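Local coordinates for hypothetical protein Atu3615 (Agrobacterium tumefaciens str. C58, PDB 1ZNP), which is of unknown function but belongs to the cupin superfamily (DUF985), whose members share a beta-barrel fold and include many metal-dependent enzymes and binding proteins, at residues 63-77 against 109-123. Sequence-based numbering, arbitrary orientation.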
# COMPACT_ATOMS: atom_id res chain seq x y z
N GLU A 63 7.23 9.24 -9.71
CA GLU A 63 8.17 9.48 -8.65
C GLU A 63 8.31 8.23 -7.79
O GLU A 63 7.32 7.62 -7.40
CB GLU A 63 7.71 10.66 -7.80
CG GLU A 63 8.60 10.93 -6.60
CD GLU A 63 8.47 12.34 -6.08
OE1 GLU A 63 7.33 12.84 -6.01
OE2 GLU A 63 9.51 12.95 -5.74
N VAL A 64 9.54 7.83 -7.52
CA VAL A 64 9.76 6.66 -6.69
C VAL A 64 10.43 7.07 -5.38
O VAL A 64 11.45 7.77 -5.38
CB VAL A 64 10.67 5.64 -7.39
CG1 VAL A 64 10.91 4.45 -6.47
CG2 VAL A 64 10.03 5.21 -8.72
N TRP A 65 9.83 6.64 -4.27
CA TRP A 65 10.36 6.94 -2.95
C TRP A 65 11.29 5.84 -2.46
O TRP A 65 11.04 4.65 -2.69
CB TRP A 65 9.21 7.13 -1.95
CG TRP A 65 8.46 8.44 -2.10
CD1 TRP A 65 7.79 8.88 -3.20
CD2 TRP A 65 8.27 9.43 -1.08
NE1 TRP A 65 7.19 10.09 -2.93
CE2 TRP A 65 7.48 10.46 -1.64
CE3 TRP A 65 8.70 9.56 0.25
CZ2 TRP A 65 7.10 11.59 -0.92
CZ3 TRP A 65 8.33 10.69 0.96
CH2 TRP A 65 7.53 11.69 0.38
N HIS A 66 12.37 6.23 -1.80
CA HIS A 66 13.36 5.28 -1.28
C HIS A 66 13.68 5.60 0.18
O HIS A 66 14.03 6.74 0.50
CB HIS A 66 14.65 5.34 -2.10
CG HIS A 66 14.44 5.24 -3.59
ND1 HIS A 66 14.03 6.31 -4.35
CD2 HIS A 66 14.60 4.21 -4.44
CE1 HIS A 66 13.94 5.94 -5.61
NE2 HIS A 66 14.28 4.67 -5.70
N TYR A 67 13.56 4.60 1.04
CA TYR A 67 13.84 4.78 2.46
C TYR A 67 15.34 4.69 2.72
O TYR A 67 15.99 3.78 2.22
CB TYR A 67 13.12 3.71 3.28
CG TYR A 67 13.66 3.60 4.68
CD1 TYR A 67 14.77 2.78 4.96
CD2 TYR A 67 13.12 4.35 5.73
CE1 TYR A 67 15.32 2.72 6.24
CE2 TYR A 67 13.66 4.29 7.01
CZ TYR A 67 14.76 3.49 7.26
OH TYR A 67 15.31 3.48 8.53
N TYR A 68 15.90 5.62 3.51
CA TYR A 68 17.33 5.55 3.79
C TYR A 68 17.63 5.39 5.27
O TYR A 68 18.46 4.56 5.65
CB TYR A 68 18.08 6.80 3.29
CG TYR A 68 18.11 7.00 1.78
CD1 TYR A 68 18.21 5.91 0.91
CD2 TYR A 68 18.06 8.27 1.23
CE1 TYR A 68 18.25 6.10 -0.49
CE2 TYR A 68 18.09 8.47 -0.15
CZ TYR A 68 18.19 7.40 -1.00
OH TYR A 68 18.18 7.61 -2.37
N ALA A 69 16.95 6.17 6.10
CA ALA A 69 17.21 6.14 7.53
C ALA A 69 16.06 6.72 8.34
O ALA A 69 15.18 7.40 7.80
CB ALA A 69 18.48 6.90 7.82
N GLY A 70 16.10 6.48 9.65
CA GLY A 70 15.05 6.98 10.52
C GLY A 70 13.87 6.03 10.60
O GLY A 70 13.94 4.88 10.16
N ALA A 71 12.77 6.53 11.16
CA ALA A 71 11.55 5.77 11.33
C ALA A 71 10.86 5.57 9.99
O ALA A 71 11.15 6.27 9.02
CB ALA A 71 10.60 6.53 12.29
N PRO A 72 9.94 4.59 9.91
CA PRO A 72 9.28 4.41 8.61
C PRO A 72 8.37 5.59 8.33
O PRO A 72 8.20 6.48 9.16
CB PRO A 72 8.50 3.11 8.80
CG PRO A 72 8.27 3.04 10.29
CD PRO A 72 9.60 3.50 10.84
N ILE A 73 7.79 5.61 7.14
CA ILE A 73 6.90 6.68 6.74
C ILE A 73 5.57 6.14 6.27
O ILE A 73 5.46 5.00 5.82
CB ILE A 73 7.54 7.53 5.59
CG1 ILE A 73 8.20 8.78 6.17
CG2 ILE A 73 6.50 7.88 4.52
CD1 ILE A 73 8.86 9.66 5.12
N ALA A 74 4.53 6.96 6.39
CA ALA A 74 3.22 6.59 5.91
C ALA A 74 3.07 7.42 4.63
O ALA A 74 3.03 8.65 4.67
CB ALA A 74 2.17 6.95 6.90
N LEU A 75 3.03 6.72 3.49
CA LEU A 75 2.90 7.35 2.19
C LEU A 75 1.48 7.10 1.69
O LEU A 75 1.03 5.96 1.62
CB LEU A 75 3.92 6.76 1.21
CG LEU A 75 4.08 7.47 -0.12
CD1 LEU A 75 4.57 8.88 0.09
CD2 LEU A 75 5.09 6.73 -0.96
N HIS A 76 0.77 8.18 1.37
CA HIS A 76 -0.61 8.11 0.91
C HIS A 76 -0.71 8.48 -0.56
O HIS A 76 -0.19 9.51 -0.98
CB HIS A 76 -1.46 9.06 1.75
CG HIS A 76 -1.24 8.92 3.23
ND1 HIS A 76 -1.68 7.83 3.95
CD2 HIS A 76 -0.60 9.72 4.11
CE1 HIS A 76 -1.33 7.98 5.22
NE2 HIS A 76 -0.67 9.11 5.34
N LEU A 77 -1.38 7.63 -1.34
CA LEU A 77 -1.55 7.87 -2.76
C LEU A 77 -3.02 7.90 -3.15
O LEU A 77 -3.82 7.11 -2.66
CB LEU A 77 -0.87 6.77 -3.59
CG LEU A 77 0.59 6.40 -3.32
CD1 LEU A 77 1.14 5.69 -4.56
CD2 LEU A 77 1.40 7.66 -3.01
N GLN A 109 -0.26 12.73 -3.77
CA GLN A 109 0.58 12.09 -2.76
C GLN A 109 0.90 12.97 -1.56
O GLN A 109 1.06 14.18 -1.68
CB GLN A 109 1.89 11.63 -3.40
CG GLN A 109 2.72 12.74 -3.98
CD GLN A 109 4.06 12.26 -4.50
OE1 GLN A 109 4.84 11.65 -3.77
NE2 GLN A 109 4.34 12.54 -5.77
N SER A 110 0.96 12.35 -0.38
CA SER A 110 1.29 13.05 0.86
C SER A 110 1.94 12.03 1.78
O SER A 110 1.73 10.83 1.62
CB SER A 110 0.03 13.62 1.52
OG SER A 110 -0.89 12.61 1.84
N ALA A 111 2.73 12.50 2.73
CA ALA A 111 3.40 11.59 3.63
C ALA A 111 3.71 12.22 4.98
O ALA A 111 3.60 13.43 5.16
CB ALA A 111 4.69 11.10 2.98
N GLU A 112 4.08 11.38 5.93
CA GLU A 112 4.43 11.84 7.26
C GLU A 112 5.36 10.80 7.89
O GLU A 112 5.25 9.61 7.61
CB GLU A 112 3.17 12.03 8.12
CG GLU A 112 2.34 10.77 8.26
CD GLU A 112 1.04 10.79 7.45
OE1 GLU A 112 0.25 9.83 7.61
OE2 GLU A 112 0.81 11.75 6.67
N SER A 113 6.28 11.28 8.72
CA SER A 113 7.21 10.39 9.40
C SER A 113 6.48 9.77 10.58
O SER A 113 5.62 10.41 11.19
CB SER A 113 8.42 11.20 9.90
OG SER A 113 9.32 10.37 10.62
N LEU A 114 6.80 8.52 10.91
CA LEU A 114 6.14 7.86 12.02
C LEU A 114 7.00 7.90 13.29
O LEU A 114 6.69 7.25 14.28
CB LEU A 114 5.82 6.41 11.65
CG LEU A 114 4.95 6.31 10.40
CD1 LEU A 114 4.65 4.86 10.09
CD2 LEU A 114 3.66 7.07 10.61
N GLY A 115 8.07 8.68 13.24
CA GLY A 115 8.95 8.81 14.38
C GLY A 115 9.51 10.22 14.40
O GLY A 115 8.83 11.17 14.03
N ASP A 116 10.76 10.35 14.82
CA ASP A 116 11.41 11.65 14.90
C ASP A 116 11.79 12.20 13.54
O ASP A 116 11.73 13.40 13.30
CB ASP A 116 12.65 11.54 15.79
CG ASP A 116 12.29 11.21 17.22
OD1 ASP A 116 13.20 10.86 18.00
OD2 ASP A 116 11.09 11.32 17.56
N PHE A 117 12.20 11.31 12.64
CA PHE A 117 12.57 11.73 11.30
C PHE A 117 12.73 10.54 10.37
O PHE A 117 12.92 9.41 10.80
CB PHE A 117 13.88 12.51 11.30
CG PHE A 117 15.10 11.66 11.49
CD1 PHE A 117 15.68 11.52 12.75
CD2 PHE A 117 15.64 10.95 10.42
CE1 PHE A 117 16.79 10.69 12.94
CE2 PHE A 117 16.75 10.12 10.60
CZ PHE A 117 17.33 9.99 11.87
N THR A 118 12.68 10.85 9.08
CA THR A 118 12.87 9.86 8.05
C THR A 118 13.59 10.57 6.90
O THR A 118 13.13 11.59 6.39
CB THR A 118 11.53 9.29 7.51
OG1 THR A 118 10.80 8.68 8.58
CG2 THR A 118 11.80 8.23 6.44
N LEU A 119 14.74 10.02 6.55
CA LEU A 119 15.54 10.53 5.45
C LEU A 119 15.18 9.63 4.28
O LEU A 119 15.27 8.41 4.38
CB LEU A 119 17.03 10.35 5.75
CG LEU A 119 18.07 11.18 4.99
CD1 LEU A 119 19.30 10.34 4.71
CD2 LEU A 119 17.49 11.69 3.69
N VAL A 120 14.75 10.21 3.17
CA VAL A 120 14.43 9.41 2.01
C VAL A 120 15.04 10.00 0.75
O VAL A 120 15.61 11.09 0.76
CB VAL A 120 12.90 9.32 1.79
CG1 VAL A 120 12.21 8.73 3.00
CG2 VAL A 120 12.33 10.70 1.50
N GLY A 121 14.91 9.23 -0.32
CA GLY A 121 15.38 9.66 -1.62
C GLY A 121 14.18 9.62 -2.54
O GLY A 121 13.25 8.82 -2.33
N CYS A 122 14.17 10.48 -3.55
CA CYS A 122 13.08 10.53 -4.51
C CYS A 122 13.65 10.67 -5.90
O CYS A 122 14.45 11.56 -6.18
CB CYS A 122 12.14 11.70 -4.22
SG CYS A 122 11.12 11.51 -2.71
N THR A 123 13.24 9.76 -6.78
CA THR A 123 13.69 9.77 -8.16
C THR A 123 12.48 9.97 -9.06
O THR A 123 11.52 9.19 -9.05
CB THR A 123 14.43 8.45 -8.55
OG1 THR A 123 13.59 7.33 -8.27
CG2 THR A 123 15.73 8.29 -7.78
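The indole of Trp65 lies between Cys122 and Leu75: the sulfur sits over the five-membered ring, Cys122 SG 3.9 Å from the Trp65 centroid and only 11° off the ring normal, while Leu75 CD1 covers the opposite face. Around the six-membered ring, Ala111 CB approaches CH2 and Val120 CG2 approaches CE3 and CZ3. At the indole edge Trp65 NE1 donates to Gln109 OE1 (2.9 Å), in the plane of that carbonyl though 19° out of the ring plane. Gln109 NE2 then reaches Glu63 OE1 at 3.0 Å, with carboxylate and amide nearly perpendicular. With CG of Gln109 set between its backbone N and carbonyl carbon (chi1 61°) and the chain extended beyond, the side chain reaches across the barrel interior from strand 109-113 and brings its amide to strand 63-68. The imidazole of His76 is met in its ring plane by Glu112: His76 NE2 donates to Glu112 OE1 over 2.6 Å, almost straight, although the donor lies above the carboxylate plane. Thr86 holds ND1, fixing the ring's rotation, and Arg98 of the second subunit packs against His76.

Two antiparallel pairings, 63-68 with 117-123 and 73-77 with 109-113, run on facing sides of the cupin barrel. A classic bulge, in which Tyr68 N and Ala69 N share Leu119 O, marks the corner at Ala69; pairing runs on to Gly70-Thr118 before the register shifts by two on the way to Ile73-Ser113. There Ile73 CD1 packs on Thr118 CG2 at 3.5 Å. Buried Gln109 uses both ends of its amide, linking the two sides through polar bonds within a largely apolar interior; with Trp65 NE1 as donor and Glu63 OE1 as acceptor, the two bonds set which way round that amide lies.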